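Local coordinates for protein homoserine kinase (Cytophaga hutchinsonii, PDB 4P52) that probably catalyses the ATP-dependent phosphorylation of L-homoserine to O-phospho-L-homoserine, a step toward threonine, as a GHMP-family kinase, at residues 33-38 against 280-285; 196-201 against 314-319. One frame throughout, in Å; residues are numbered along the deposited sequence.

Contact 1 (33-38 against 280-285)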
loop_
_atom_site.group_PDB
_atom_site.type_symbol
_atom_site.label_atom_id
_atom_site.label_comp_id
_atom_site.label_asym_id
_atom_site.label_seq_id
_atom_site.Cartn_x
_atom_site.Cartn_y
_atom_site.Cartn_z
ATOM N N ALA A 33 -7.409 -5.543 23.089
ATOM C CA ALA A 33 -8.184 -5.559 21.840
ATOM C C ALA A 33 -7.378 -4.916 20.688
ATOM O O ALA A 33 -6.531 -4.028 20.903
ATOM C CB ALA A 33 -9.503 -4.812 22.036
ATOM N N THR A 34 -7.632 -5.379 19.474
ATOM C CA THR A 34 -6.978 -4.831 18.305
ATOM C C THR A 34 -8.025 -4.522 17.268
ATOM O O THR A 34 -9.059 -5.180 17.223
ATOM C CB THR A 34 -5.994 -5.835 17.681
ATOM O OG1 THR A 34 -6.619 -7.114 17.608
ATOM C CG2 THR A 34 -4.724 -5.947 18.500
ATOM N N VAL A 35 -7.761 -3.526 16.437
ATOM C CA VAL A 35 -8.599 -3.253 15.283
ATOM C C VAL A 35 -7.910 -3.729 13.989
ATOM O O VAL A 35 -6.899 -3.170 13.564
ATOM C CB VAL A 35 -8.919 -1.753 15.171
ATOM C CG1 VAL A 35 -9.702 -1.465 13.887
ATOM C CG2 VAL A 35 -9.688 -1.294 16.399
ATOM N N ALA A 36 -8.468 -4.756 13.358
ATOM C CA ALA A 36 -7.920 -5.239 12.091
ATOM C C ALA A 36 -8.631 -4.654 10.848
ATOM O O ALA A 36 -9.717 -4.056 10.960
ATOM C CB ALA A 36 -7.904 -6.755 12.065
ATOM N N ASN A 37 -7.981 -4.814 9.684
ATOM C CA ASN A 37 -8.427 -4.275 8.400
ATOM C C ASN A 37 -8.281 -2.769 8.257
ATOM O O ASN A 37 -7.744 -2.285 7.247
ATOM C CB ASN A 37 -9.803 -4.806 8.039
ATOM C CG ASN A 37 -9.846 -6.331 8.129
ATOM O OD1 ASN A 37 -8.835 -7.013 7.876
ATOM N ND2 ASN A 37 -10.978 -6.870 8.528
ATOM N N VAL A 38 -8.683 -2.009 9.264
ATOM C CA VAL A 38 -8.433 -0.554 9.233
ATOM C C VAL A 38 -8.875 0.033 7.873
ATOM O O VAL A 38 -8.084 0.638 7.141
ATOM C CB VAL A 38 -6.949 -0.204 9.555
ATOM C CG1 VAL A 38 -6.749 1.296 9.745
ATOM C CG2 VAL A 38 -6.451 -0.963 10.788
ATOM N N SER A 280 -14.864 2.666 9.638
ATOM C CA SER A 280 -15.206 1.386 9.039
ATOM C C SER A 280 -15.454 0.249 10.037
ATOM O O SER A 280 -15.457 0.456 11.252
ATOM C CB SER A 280 -14.135 0.955 8.023
ATOM O OG SER A 280 -14.694 -0.018 7.103
ATOM N N ILE A 281 -15.663 -0.956 9.519
ATOM C CA ILE A 281 -15.862 -2.121 10.359
ATOM C C ILE A 281 -14.559 -2.492 11.025
ATOM O O ILE A 281 -13.532 -2.492 10.378
ATOM C CB ILE A 281 -16.355 -3.317 9.535
ATOM C CG1 ILE A 281 -17.688 -2.966 8.863
ATOM C CG2 ILE A 281 -16.467 -4.594 10.398
ATOM C CD1 ILE A 281 -18.042 -3.876 7.697
ATOM N N SER A 282 -14.597 -2.835 12.307
ATOM C CA SER A 282 -13.401 -3.325 12.960
ATOM C C SER A 282 -13.308 -4.823 12.786
ATOM O O SER A 282 -14.243 -5.545 13.160
ATOM C CB SER A 282 -13.451 -2.981 14.433
ATOM O OG SER A 282 -12.354 -3.585 15.090
ATOM N N GLY A 283 -12.192 -5.302 12.232
ATOM C CA GLY A 283 -12.034 -6.736 11.934
ATOM C C GLY A 283 -13.229 -7.284 11.151
ATOM O O GLY A 283 -13.575 -6.776 10.082
ATOM N N SER A 284 -13.900 -8.300 11.672
ATOM C CA SER A 284 -15.031 -8.835 10.947
ATOM C C SER A 284 -16.381 -8.348 11.544
ATOM O O SER A 284 -17.461 -8.835 11.173
ATOM C CB SER A 284 -14.930 -10.356 10.926
ATOM O OG SER A 284 -14.891 -10.813 12.261
ATOM N N GLY A 285 -16.322 -7.379 12.457
ATOM C CA GLY A 285 -17.537 -6.791 13.008
ATOM C C GLY A 285 -18.147 -7.636 14.104
ATOM O O GLY A 285 -17.614 -8.696 14.438
#
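Ala-36 and Gly-283 form the centre of this buried contact, where strand 26-36 and the loop after it meet the turn that follows strand 278-281. The Gly-283 N to Ala-36 O hydrogen bond is 3.0 Å long and fairly straight, 154° at the hydrogen, but the donor stands 44° above the carbonyl plane and so misses the lone pairs. The same oxygen also takes a weak bond from Val-38 N, 2.9 Å away, and therefore serves both its own loop and the turn opposite. Beside this bond, Ala-36 CB lies 4.1 Å from Gly-283 CA. Packing continues along Val-35, whose CG1 lies 3.6 Å from Ser-282 OG while CG2 is 3.8 Å from the same hydroxyl. That hydroxyl is hydrogen-bonded to Gly-117 O, so its approach to the valine is simple packing.

A looser link is made by Asn-37, itself buried. With CG beside its backbone N (chi1 -52°), it reaches across with ND2, which gives Gly-283 O a weak, bent bond of 3.0 Å; the amide's other end, OD1, accepts from Asp-43 N. The solvent side is the type II' turn from Ser-282 to Gly-285, where Gly-283 and Ser-284 are partly exposed and Ser-284 packs on Arg-257 instead.

The sequences are consistent with the conserved N-terminal and the glycine- and serine-rich C-terminal GHMP-kinase motifs; both probably border the active site. Since every polar link across the interface uses a peptide group or a neutral amide, with no charge pair involved, the two segments are joined chiefly through main-chain geometry, Asn-37 being the one side chain that donates across.

Contact 2 (196-201 against 314-319)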
loop_
_atom_site.group_PDB
_atom_site.type_symbol
_atom_site.label_atom_id
_atom_site.label_comp_id
_atom_site.label_asym_id
_atom_site.label_seq_id
_atom_site.Cartn_x
_atom_site.Cartn_y
_atom_site.Cartn_z
ATOM N N THR A 196 -11.950 5.711 18.031
ATOM C CA THR A 196 -13.155 5.488 18.782
ATOM C C THR A 196 -13.690 4.162 18.309
ATOM O O THR A 196 -13.915 3.991 17.111
ATOM C CB THR A 196 -14.200 6.590 18.550
ATOM O OG1 THR A 196 -13.615 7.869 18.824
ATOM C CG2 THR A 196 -15.378 6.389 19.491
ATOM N N ILE A 197 -13.856 3.224 19.246
ATOM C CA ILE A 197 -14.469 1.918 18.993
ATOM C C ILE A 197 -15.873 1.896 19.603
ATOM O O ILE A 197 -16.057 2.261 20.774
ATOM C CB ILE A 197 -13.719 0.741 19.682
ATOM C CG1 ILE A 197 -12.237 0.655 19.325
ATOM C CG2 ILE A 197 -14.346 -0.587 19.301
ATOM C CD1 ILE A 197 -11.940 0.992 17.901
ATOM N N ILE A 198 -16.856 1.475 18.813
ATOM C CA ILE A 198 -18.171 1.170 19.341
ATOM C C ILE A 198 -18.505 -0.307 19.103
ATOM O O ILE A 198 -18.390 -0.832 17.967
ATOM C CB ILE A 198 -19.277 2.116 18.815
ATOM C CG1 ILE A 198 -20.588 1.844 19.556
ATOM C CG2 ILE A 198 -19.435 2.065 17.296
ATOM C CD1 ILE A 198 -21.485 3.067 19.611
ATOM N N HIS A 199 -18.896 -0.975 20.185
ATOM C CA HIS A 199 -19.300 -2.340 20.098
ATOM C C HIS A 199 -20.794 -2.499 20.417
ATOM O O HIS A 199 -21.187 -2.393 21.582
ATOM C CB HIS A 199 -18.481 -3.211 21.023
ATOM C CG HIS A 199 -19.034 -4.584 21.149
ATOM N ND1 HIS A 199 -19.640 -5.038 22.306
ATOM C CD2 HIS A 199 -19.187 -5.563 20.225
ATOM C CE1 HIS A 199 -20.105 -6.258 22.097
ATOM N NE2 HIS A 199 -19.833 -6.604 20.845
ATOM N N PRO A 200 -21.620 -2.802 19.383
ATOM C CA PRO A 200 -23.053 -3.006 19.584
ATOM C C PRO A 200 -23.360 -4.334 20.277
ATOM O O PRO A 200 -22.681 -5.328 20.051
ATOM C CB PRO A 200 -23.591 -3.017 18.158
ATOM C CG PRO A 200 -22.469 -3.601 17.341
ATOM C CD PRO A 200 -21.208 -3.111 17.995
ATOM N N HIS A 201 -24.381 -4.357 21.118
ATOM C CA HIS A 201 -24.740 -5.592 21.839
ATOM C C HIS A 201 -25.610 -6.520 21.002
ATOM O O HIS A 201 -26.785 -6.731 21.273
ATOM C CB HIS A 201 -25.389 -5.266 23.173
ATOM C CG HIS A 201 -24.466 -4.573 24.126
ATOM N ND1 HIS A 201 -24.916 -3.883 25.234
ATOM C CD2 HIS A 201 -23.115 -4.467 24.139
ATOM C CE1 HIS A 201 -23.881 -3.387 25.892
ATOM N NE2 HIS A 201 -22.779 -3.730 25.250
ATOM N N ILE A 314 -30.366 -0.759 20.114
ATOM C CA ILE A 314 -29.273 -1.685 20.348
ATOM C C ILE A 314 -28.259 -1.096 21.334
ATOM O O ILE A 314 -27.741 -0.006 21.106
ATOM C CB ILE A 314 -28.612 -2.100 19.017
ATOM C CG1 ILE A 314 -29.630 -2.864 18.161
ATOM C CG2 ILE A 314 -27.377 -2.927 19.293
ATOM C CD1 ILE A 314 -29.137 -3.282 16.809
ATOM N N GLY A 315 -28.015 -1.813 22.438
ATOM C CA GLY A 315 -27.026 -1.424 23.442
ATOM C C GLY A 315 -25.610 -1.393 22.872
ATOM O O GLY A 315 -25.306 -2.088 21.897
ATOM N N SER A 316 -24.740 -0.593 23.480
ATOM C CA SER A 316 -23.467 -0.266 22.864
ATOM C C SER A 316 -22.433 0.122 23.951
ATOM O O SER A 316 -22.781 0.714 24.984
ATOM C CB SER A 316 -23.661 0.860 21.792
ATOM O OG SER A 316 -24.049 2.147 22.321
ATOM N N ASP A 317 -21.172 -0.221 23.713
ATOM C CA ASP A 317 -20.069 0.253 24.544
ATOM C C ASP A 317 -19.091 1.000 23.656
ATOM O O ASP A 317 -18.763 0.546 22.552
ATOM C CB ASP A 317 -19.346 -0.903 25.246
ATOM C CG ASP A 317 -20.275 -1.710 26.130
ATOM O OD1 ASP A 317 -20.789 -1.166 27.145
ATOM O OD2 ASP A 317 -20.500 -2.895 25.791
ATOM N N VAL A 318 -18.603 2.125 24.162
ATOM C CA VAL A 318 -17.700 2.994 23.423
ATOM C C VAL A 318 -16.361 3.027 24.135
ATOM O O VAL A 318 -16.318 3.125 25.357
ATOM C CB VAL A 318 -18.305 4.415 23.319
ATOM C CG1 VAL A 318 -17.345 5.382 22.655
ATOM C CG2 VAL A 318 -19.615 4.355 22.525
ATOM N N TYR A 319 -15.276 2.940 23.377
ATOM C CA TYR A 319 -13.934 3.079 23.934
ATOM C C TYR A 319 -13.151 4.096 23.108
ATOM O O TYR A 319 -13.273 4.126 21.872
ATOM C CB TYR A 319 -13.189 1.746 23.887
ATOM C CG TYR A 319 -13.947 0.613 24.495
ATOM C CD1 TYR A 319 -14.832 -0.137 23.733
ATOM C CD2 TYR A 319 -13.773 0.287 25.860
ATOM C CE1 TYR A 319 -15.526 -1.190 24.300
ATOM C CE2 TYR A 319 -14.479 -0.755 26.455
ATOM C CZ TYR A 319 -15.350 -1.481 25.673
ATOM O OH TYR A 319 -16.030 -2.519 26.237
HETATM O O HOH W 1 -28.739 -4.768 22.618
#
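Ile-197 and Tyr-319 open an antiparallel ladder whose strand axes close to 4.6 Å at 165°. Main-chain bonds are its frame: Ile-197 N to Tyr-319 O and Tyr-319 N to Ile-197 O, both 2.8 Å, then a second reciprocal pair between His-199 and Asp-317. His-201 N to Gly-315 O extends the ladder, and a water bridges His-201 O and Gly-315 N.

Among polar side chains, His-201 NE2 points at Asp-317 OD2 near the ring plane; the 2.5 Å separation is doubtfully short at this resolution. The carboxylate is turned 53° from that ring, whose face lies over Gly-315 C. Were Asp-317 shortened to an alanine, His-201 NE2 would be likely to lose this acceptor, leaving the imidazole, packed over Gly-315, freer to turn.

The closer apolar contacts lie on the face of Ile-198 and Val-318. Ile-198 extends CG1 away from its own N (chi1 -173°), bringing CD1 to 3.7 Å from Val-318 CG2. On the other face, Tyr-319 CD1 lies 4.3 Å from Ile-197 CB.

Helix 295-310 covers the Ile-198 face through Met-305 and Phe-309; strand 288-292 pairs with 194-200 along its other edge, and 316-322 is an outermost strand of this sheet within the chain.

Contacts 1 and 2 have centres 13 Å apart and meet directly where Val-35 CG2 packs 3.5 Å from Ile-197 CD1. One four-stranded antiparallel sheet serves both: strand 278-281 leads into the turn of contact 1 at one border, and strand 316-322 forms the opposite border in contact 2, with 288-292 and 194-200 between them. The segments alternate along the chain. Both contacts touch the glycine-rich loop that probably binds phosphate, as in GHMP-kinase relatives: Leu-118 meets Ser-282 and Ile-197, Ser-282 OG bonds to Gly-117 O, and His-199 packs on Pro-113 and Ser-116 of the same loop. Their centres lie about 7 and 16 Å from the chain centre, contact 1 the deeper.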